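Local coordinates for mutual gliding motility protein C (MglC) (Myxococcus xanthus DK 1622, PDB 7CT3), which is a Roadblock/LC7-domain component of the polarity control system, probably of gliding motility, and interacts with its paralog MglB, at residues Glu49-Ala60 with Val72-Met83. Numbering follows the deposited sequence.
Sequences EYANLLTQLRNA and VSVNSEKVLTVM
Glu49 meets the turn of a beta hairpin through a single carboxylate oxygen that takes two hydrogen bonds. Ser76 OG donates to Glu49 OE1 over 2.6 Å, arriving on the anti side of the carboxylate, while Lys78 N reaches the same OE1 at 3.0 Å from the syn side, 33° out of the carboxylate plane. With chi1 at 64°, Ser76 OG lies between its own backbone N and carbonyl carbon, where it also accepts from Val79 N in an ST motif. The Lys78 side chain crosses that of Glu49 at about a right angle, its methylenes lying against the carboxylate, and its NZ stays 4.5 Å from Glu49 OE2, beyond a salt bridge.

Along the two strands, away from the turn, the contact becomes apolar. Leu53 slides past Val74 in the opposite direction and sets CD1 against Val79 CB. Leu57 CD2 points tip to tip at Thr81, 3.2 Å from its OG1, and also packs on Val74 CB and on CE of selenomethionine Met83. Thr81 OG1 donates to Val74 O at 2.7 Å from above the carbonyl plane, which gives the hydroxyl a polar partner. Further along, Ala60 CB presses tightly on Val74 CG2, 3.5 Å away.

Helix 44-61 covers one face of the Roadblock/LC7 sheet, while Phe102 of helix 102-117 touches Ser73, Leu80 and Val82 on the other. Residues 72-75 pair antiparallel with a strand of the second subunit, continuing the sheet across the dimer. The chemistry implies a division of labour: two directional bonds to one glutamate oxygen probably set the helix against the turn, while apolar packing holds it along the strands.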
# COMPACT_ATOMS: atom_id res chain seq x y z
N GLU A 49 -15.72 6.97 -0.27
CA GLU A 49 -14.24 7.09 -0.33
C GLU A 49 -13.69 6.12 -1.39
O GLU A 49 -12.79 6.54 -2.14
CB GLU A 49 -13.60 6.90 1.04
CG GLU A 49 -13.95 8.03 1.99
CD GLU A 49 -13.00 8.21 3.16
OE1 GLU A 49 -12.11 7.37 3.34
OE2 GLU A 49 -13.17 9.21 3.88
N TYR A 50 -14.23 4.91 -1.48
CA TYR A 50 -13.78 3.91 -2.50
C TYR A 50 -13.97 4.49 -3.91
O TYR A 50 -13.02 4.43 -4.71
CB TYR A 50 -14.49 2.57 -2.32
CG TYR A 50 -14.01 1.48 -3.25
CD1 TYR A 50 -12.68 1.42 -3.66
CD2 TYR A 50 -14.87 0.51 -3.73
CE1 TYR A 50 -12.24 0.44 -4.53
CE2 TYR A 50 -14.44 -0.48 -4.59
CZ TYR A 50 -13.12 -0.52 -4.99
OH TYR A 50 -12.68 -1.49 -5.84
N ALA A 51 -15.14 5.06 -4.19
CA ALA A 51 -15.44 5.75 -5.47
C ALA A 51 -14.37 6.83 -5.71
O ALA A 51 -13.87 6.92 -6.84
CB ALA A 51 -16.82 6.34 -5.43
N ASN A 52 -14.02 7.59 -4.68
CA ASN A 52 -13.08 8.74 -4.79
C ASN A 52 -11.62 8.27 -4.87
O ASN A 52 -10.76 9.12 -5.13
CB ASN A 52 -13.29 9.73 -3.63
CG ASN A 52 -14.62 10.44 -3.73
OD1 ASN A 52 -15.21 10.52 -4.80
ND2 ASN A 52 -15.12 10.95 -2.61
N LEU A 53 -11.35 6.97 -4.67
CA LEU A 53 -9.99 6.37 -4.80
C LEU A 53 -9.78 5.81 -6.21
O LEU A 53 -8.62 5.60 -6.57
CB LEU A 53 -9.80 5.26 -3.77
CG LEU A 53 -9.64 5.68 -2.31
CD1 LEU A 53 -9.57 4.46 -1.40
CD2 LEU A 53 -8.41 6.55 -2.10
N LEU A 54 -10.85 5.53 -6.96
CA LEU A 54 -10.79 4.71 -8.21
C LEU A 54 -9.73 5.27 -9.18
O LEU A 54 -8.91 4.46 -9.65
CB LEU A 54 -12.16 4.64 -8.87
CG LEU A 54 -13.19 3.74 -8.18
CD1 LEU A 54 -14.48 3.70 -8.99
CD2 LEU A 54 -12.66 2.33 -7.96
N THR A 55 -9.74 6.57 -9.47
CA THR A 55 -8.78 7.21 -10.40
C THR A 55 -7.35 6.93 -9.93
O THR A 55 -6.51 6.53 -10.78
CB THR A 55 -9.00 8.73 -10.50
OG1 THR A 55 -10.32 8.92 -11.00
CG2 THR A 55 -8.00 9.41 -11.42
N GLN A 56 -7.09 7.13 -8.64
CA GLN A 56 -5.73 7.04 -8.03
C GLN A 56 -5.30 5.57 -7.93
O GLN A 56 -4.10 5.31 -8.13
CB GLN A 56 -5.72 7.75 -6.68
CG GLN A 56 -6.11 9.22 -6.76
CD GLN A 56 -5.48 9.93 -7.94
OE1 GLN A 56 -4.26 9.91 -8.13
NE2 GLN A 56 -6.31 10.57 -8.75
N LEU A 57 -6.23 4.65 -7.65
CA LEU A 57 -5.93 3.19 -7.63
C LEU A 57 -5.31 2.80 -8.98
O LEU A 57 -4.25 2.16 -8.97
CB LEU A 57 -7.22 2.38 -7.39
CG LEU A 57 -7.77 2.43 -5.97
CD1 LEU A 57 -9.12 1.73 -5.89
CD2 LEU A 57 -6.80 1.82 -4.98
N ARG A 58 -5.94 3.17 -10.09
CA ARG A 58 -5.47 2.77 -11.44
C ARG A 58 -4.12 3.43 -11.73
O ARG A 58 -3.28 2.79 -12.38
CB ARG A 58 -6.53 3.10 -12.50
CG ARG A 58 -6.28 2.42 -13.85
CD ARG A 58 -6.41 3.39 -15.01
NE ARG A 58 -5.40 4.44 -14.92
CZ ARG A 58 -4.16 4.36 -15.39
NH1 ARG A 58 -3.75 3.28 -16.05
NH2 ARG A 58 -3.33 5.37 -15.22
N ASN A 59 -3.90 4.67 -11.26
CA ASN A 59 -2.61 5.39 -11.44
C ASN A 59 -1.50 4.62 -10.71
O ASN A 59 -0.48 4.32 -11.34
CB ASN A 59 -2.68 6.84 -10.95
CG ASN A 59 -3.54 7.73 -11.83
OD1 ASN A 59 -3.84 7.40 -12.98
ND2 ASN A 59 -3.95 8.86 -11.28
N ALA A 60 -1.70 4.32 -9.42
CA ALA A 60 -0.70 3.61 -8.58
C ALA A 60 -0.51 2.17 -9.10
O ALA A 60 0.63 1.66 -9.04
CB ALA A 60 -1.13 3.63 -7.13
N VAL A 72 0.52 -3.27 -4.31
CA VAL A 72 0.31 -1.81 -4.10
C VAL A 72 -0.97 -1.61 -3.29
O VAL A 72 -1.95 -2.34 -3.53
CB VAL A 72 0.27 -1.07 -5.45
CG1 VAL A 72 0.05 0.42 -5.25
CG2 VAL A 72 1.53 -1.32 -6.26
N SER A 73 -0.94 -0.65 -2.37
CA SER A 73 -2.11 -0.20 -1.57
C SER A 73 -2.27 1.32 -1.70
O SER A 73 -1.26 2.04 -1.57
CB SER A 73 -1.97 -0.60 -0.12
OG SER A 73 -2.01 -2.01 0.01
N VAL A 74 -3.49 1.77 -1.95
CA VAL A 74 -3.86 3.21 -1.89
C VAL A 74 -5.02 3.31 -0.90
O VAL A 74 -6.10 2.75 -1.19
CB VAL A 74 -4.20 3.77 -3.28
CG1 VAL A 74 -4.66 5.21 -3.21
CG2 VAL A 74 -3.03 3.63 -4.24
N ASN A 75 -4.78 3.96 0.24
CA ASN A 75 -5.68 3.90 1.42
C ASN A 75 -6.21 5.30 1.74
O ASN A 75 -5.48 6.29 1.55
CB ASN A 75 -4.97 3.30 2.64
CG ASN A 75 -4.49 1.89 2.40
OD1 ASN A 75 -4.99 1.19 1.52
ND2 ASN A 75 -3.51 1.46 3.19
N SER A 76 -7.45 5.36 2.20
CA SER A 76 -8.10 6.57 2.76
C SER A 76 -8.31 6.33 4.26
O SER A 76 -7.88 5.27 4.76
CB SER A 76 -9.40 6.84 2.05
OG SER A 76 -10.32 5.79 2.28
N GLU A 77 -8.94 7.29 4.94
CA GLU A 77 -9.32 7.15 6.37
C GLU A 77 -10.23 5.92 6.54
O GLU A 77 -10.04 5.20 7.52
CB GLU A 77 -9.99 8.44 6.87
CG GLU A 77 -9.01 9.60 6.99
CD GLU A 77 -9.61 10.91 7.47
OE1 GLU A 77 -10.78 10.91 7.92
OE2 GLU A 77 -8.90 11.94 7.39
N LYS A 78 -11.16 5.68 5.61
CA LYS A 78 -12.25 4.68 5.78
C LYS A 78 -12.02 3.41 4.94
O LYS A 78 -12.66 2.39 5.25
CB LYS A 78 -13.60 5.30 5.41
CG LYS A 78 -14.03 6.47 6.27
CD LYS A 78 -15.42 6.97 5.96
CE LYS A 78 -15.78 8.24 6.70
NZ LYS A 78 -17.01 8.87 6.15
N VAL A 79 -11.15 3.45 3.93
CA VAL A 79 -11.02 2.32 2.96
C VAL A 79 -9.54 1.99 2.76
O VAL A 79 -8.75 2.93 2.57
CB VAL A 79 -11.68 2.63 1.60
CG1 VAL A 79 -11.52 1.47 0.63
CG2 VAL A 79 -13.14 3.00 1.76
N LEU A 80 -9.22 0.70 2.80
CA LEU A 80 -7.89 0.15 2.47
C LEU A 80 -8.02 -0.65 1.18
O LEU A 80 -9.08 -1.28 0.98
CB LEU A 80 -7.39 -0.73 3.62
CG LEU A 80 -7.59 -0.16 5.02
CD1 LEU A 80 -7.11 -1.16 6.07
CD2 LEU A 80 -6.88 1.17 5.19
N THR A 81 -7.00 -0.62 0.33
CA THR A 81 -6.95 -1.42 -0.91
C THR A 81 -5.64 -2.20 -0.96
O THR A 81 -4.64 -1.76 -0.36
CB THR A 81 -7.15 -0.56 -2.17
OG1 THR A 81 -6.04 0.31 -2.32
CG2 THR A 81 -8.45 0.22 -2.12
N VAL A 82 -5.70 -3.34 -1.63
CA VAL A 82 -4.54 -4.21 -1.98
C VAL A 82 -4.71 -4.58 -3.44
O VAL A 82 -5.80 -5.01 -3.83
CB VAL A 82 -4.48 -5.48 -1.11
CG1 VAL A 82 -3.16 -6.20 -1.31
CG2 VAL A 82 -4.73 -5.19 0.35
N MSE A 83 -3.64 -4.43 -4.22
CA MSE A 83 -3.68 -4.71 -5.64
C MSE A 83 -2.48 -5.57 -6.04
O MSE A 83 -1.38 -5.35 -5.53
CB MSE A 83 -3.67 -3.40 -6.44
CG MSE A 83 -4.89 -2.56 -6.23
SE MSE A 83 -4.63 -0.83 -7.08
CE MSE A 83 -3.66 0.20 -5.72